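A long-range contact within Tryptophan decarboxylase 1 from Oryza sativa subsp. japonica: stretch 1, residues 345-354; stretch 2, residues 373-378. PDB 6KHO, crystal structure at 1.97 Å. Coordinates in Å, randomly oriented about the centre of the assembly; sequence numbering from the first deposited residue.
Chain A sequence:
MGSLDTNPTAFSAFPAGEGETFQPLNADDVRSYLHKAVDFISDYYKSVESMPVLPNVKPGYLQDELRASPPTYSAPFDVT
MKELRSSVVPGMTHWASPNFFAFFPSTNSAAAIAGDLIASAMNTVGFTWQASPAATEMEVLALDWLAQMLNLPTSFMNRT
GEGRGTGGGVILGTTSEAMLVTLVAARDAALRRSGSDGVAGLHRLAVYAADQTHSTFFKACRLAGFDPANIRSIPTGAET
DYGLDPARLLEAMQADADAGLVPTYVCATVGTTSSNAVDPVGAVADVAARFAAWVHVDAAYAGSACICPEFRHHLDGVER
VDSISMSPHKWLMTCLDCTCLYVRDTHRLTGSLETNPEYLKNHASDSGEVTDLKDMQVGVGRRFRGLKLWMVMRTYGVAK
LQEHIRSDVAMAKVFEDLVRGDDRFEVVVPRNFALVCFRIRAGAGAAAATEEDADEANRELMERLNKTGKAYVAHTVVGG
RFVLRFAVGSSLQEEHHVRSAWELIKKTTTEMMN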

# COMPACT_ATOMS: atom_id res chain seq x y z
N ASP A 345 4.96 -20.61 8.48
CA ASP A 345 5.18 -20.30 9.90
C ASP A 345 5.07 -18.79 10.11
O ASP A 345 6.06 -18.07 9.95
N THR A 346 3.89 -18.31 10.52
CA THR A 346 3.73 -16.88 10.70
C THR A 346 4.68 -16.33 11.77
O THR A 346 5.13 -15.18 11.67
N HIS A 347 5.04 -17.16 12.76
CA HIS A 347 5.96 -16.72 13.80
C HIS A 347 7.29 -16.23 13.23
O HIS A 347 7.92 -15.32 13.79
N ARG A 348 7.73 -16.80 12.10
CA ARG A 348 8.96 -16.33 11.46
C ARG A 348 8.83 -14.89 10.96
O ARG A 348 9.80 -14.14 10.97
N LEU A 349 7.63 -14.50 10.52
CA LEU A 349 7.42 -13.13 10.05
C LEU A 349 7.14 -12.18 11.21
O LEU A 349 7.75 -11.11 11.31
N THR A 350 6.22 -12.55 12.10
CA THR A 350 5.89 -11.65 13.20
C THR A 350 7.10 -11.41 14.09
O THR A 350 7.24 -10.32 14.66
N GLY A 351 8.02 -12.37 14.18
CA GLY A 351 9.23 -12.17 14.97
C GLY A 351 10.04 -10.97 14.53
O GLY A 351 10.61 -10.25 15.36
N SER A 352 10.10 -10.73 13.22
CA SER A 352 10.79 -9.56 12.68
C SER A 352 9.91 -8.31 12.59
O SER A 352 10.43 -7.19 12.66
N LEU A 353 8.59 -8.47 12.43
CA LEU A 353 7.73 -7.36 12.04
C LEU A 353 6.87 -6.80 13.17
O LEU A 353 6.29 -5.72 13.01
N GLU A 354 6.76 -7.51 14.30
CA GLU A 354 5.83 -7.09 15.33
C GLU A 354 6.35 -5.88 16.09
O GLU A 354 7.56 -5.65 16.19
N LEU A 373 -2.69 -7.62 12.04
CA LEU A 373 -2.03 -7.72 10.75
C LEU A 373 -0.99 -6.63 10.53
O LEU A 373 -0.19 -6.75 9.60
N LYS A 374 -0.92 -5.62 11.40
CA LYS A 374 0.27 -4.77 11.40
C LYS A 374 1.55 -5.58 11.62
O LYS A 374 2.63 -5.14 11.21
N ASP A 375 1.45 -6.74 12.26
CA ASP A 375 2.62 -7.56 12.55
C ASP A 375 2.98 -8.48 11.40
O ASP A 375 3.90 -9.29 11.54
N MET A 376 2.29 -8.37 10.26
CA MET A 376 2.57 -9.18 9.07
C MET A 376 2.90 -8.31 7.86
O MET A 376 2.90 -8.82 6.73
N GLN A 377 3.19 -7.03 8.06
CA GLN A 377 3.39 -6.09 6.95
C GLN A 377 4.40 -5.04 7.39
O GLN A 377 4.83 -5.02 8.55
N VAL A 378 4.74 -4.14 6.47
CA VAL A 378 5.69 -3.06 6.79
C VAL A 378 5.04 -2.00 7.68
O VAL A 378 5.61 -1.60 8.71

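A short helix can pack against a distant segment that opens with a 3-10 turn without a single direct hydrogen bond between them, and this contact in Tryptophan decarboxylase 1 is an instructive case. Three residues, Met-376, Asp-375 and Leu-353, carry most of it. Met-376, with all three chi angles m, leaves its backbone sideways, yet its end comes nearer the helix. Met-376 SD lies 3.8 Å from Thr-350 CG2 and 4.2 Å from Thr-346 CB, while Met-376 CE meets Leu-349 CD2 at 4.2 Å, so one flexible thioether touches three residues of the first stretch. Leu-353 (m, t) points toward the second stretch and packs on main chain: Leu-353 CD1 is 3.7 Å from Met-376 C, and Leu-353 CB is 3.3 Å from Asp-375 O. That carbonyl finds no conventional partner in the model, but Thr-350 CA offers a CA-H...O contact to Asp-375 O at 3.5 Å, and Thr-350 CG2 lies 3.4 Å from the same oxygen. The carboxylate of Asp-375 (chi1 m) is better served. Asp-375 OD1 forms a salt bridge with Lys-374 NZ at 2.9 Å and lies 3.3 Å from Glu-354 CA, just where the helix ends. One water links the two stretches, its O 3.0 Å from Asp-375 OD1 and 3.1 Å from Leu-353 O.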

# COMPACT_ATOMS: atom_id res chain seq x y z
CB ASP A 345 6.53 -20.83 10.38
CG ASP A 345 6.66 -20.78 11.89
OD1 ASP A 345 5.78 -20.17 12.54
OD2 ASP A 345 7.63 -21.35 12.43
CB THR A 346 2.29 -16.55 11.04
OG1 THR A 346 1.98 -17.02 12.35
CG2 THR A 346 1.37 -17.22 10.04
CB HIS A 347 6.17 -17.87 14.79
CG HIS A 347 6.97 -17.51 16.00
ND1 HIS A 347 6.64 -16.46 16.83
CD2 HIS A 347 8.08 -18.08 16.54
CE1 HIS A 347 7.52 -16.39 17.82
NE2 HIS A 347 8.40 -17.37 17.67
CB ARG A 348 9.34 -17.25 10.28
CG ARG A 348 9.66 -18.72 10.63
CD ARG A 348 11.16 -18.97 10.87
NE ARG A 348 11.48 -20.40 10.99
CZ ARG A 348 12.54 -20.88 11.63
NH1 ARG A 348 12.76 -22.20 11.69
NH2 ARG A 348 13.40 -20.05 12.23
CB LEU A 349 6.27 -13.06 9.06
CG LEU A 349 6.60 -12.89 7.58
CD1 LEU A 349 7.60 -13.93 7.14
CD2 LEU A 349 5.31 -13.02 6.79
CB THR A 350 4.71 -12.20 14.02
OG1 THR A 350 5.03 -13.50 14.52
CG2 THR A 350 3.45 -12.31 13.14
CB SER A 352 11.33 -9.87 11.29
OG SER A 352 12.30 -10.90 11.33
CB LEU A 353 6.81 -7.79 10.89
CG LEU A 353 7.48 -8.24 9.59
CD1 LEU A 353 6.46 -8.81 8.63
CD2 LEU A 353 8.21 -7.06 8.98
CB GLU A 354 5.55 -8.24 16.31
CG GLU A 354 6.75 -8.61 17.20
CD GLU A 354 6.58 -9.96 17.90
OE1 GLU A 354 5.43 -10.43 18.01
OE2 GLU A 354 7.61 -10.54 18.31
CB LEU A 373 -3.07 -7.73 9.62
CG LEU A 373 -3.91 -9.03 9.67
CD1 LEU A 373 -5.10 -8.99 8.71
CD2 LEU A 373 -3.07 -10.26 9.41
CB LYS A 374 0.15 -3.69 12.47
CG LYS A 374 0.15 -4.23 13.89
CD LYS A 374 0.19 -3.06 14.88
CE LYS A 374 0.33 -3.54 16.31
NZ LYS A 374 1.73 -4.04 16.54
CB ASP A 375 2.39 -8.37 13.83
CG ASP A 375 2.20 -7.51 15.08
OD1 ASP A 375 2.67 -6.35 15.12
OD2 ASP A 375 1.59 -8.00 16.04
CB MET A 376 1.38 -10.08 8.75
CG MET A 376 1.06 -11.09 9.83
SD MET A 376 2.07 -12.56 9.60
CE MET A 376 1.33 -13.26 8.13
CB GLN A 377 2.07 -5.40 6.55
CG GLN A 377 1.55 -4.49 7.66
CD GLN A 377 0.21 -3.81 7.33
OE1 GLN A 377 -0.56 -4.29 6.49
NE2 GLN A 377 -0.06 -2.69 7.98
CB VAL A 378 6.25 -2.46 5.49
CG1 VAL A 378 6.97 -1.13 5.77
CG2 VAL A 378 7.19 -3.48 4.82
O HOH W 1 3.92 -3.96 13.84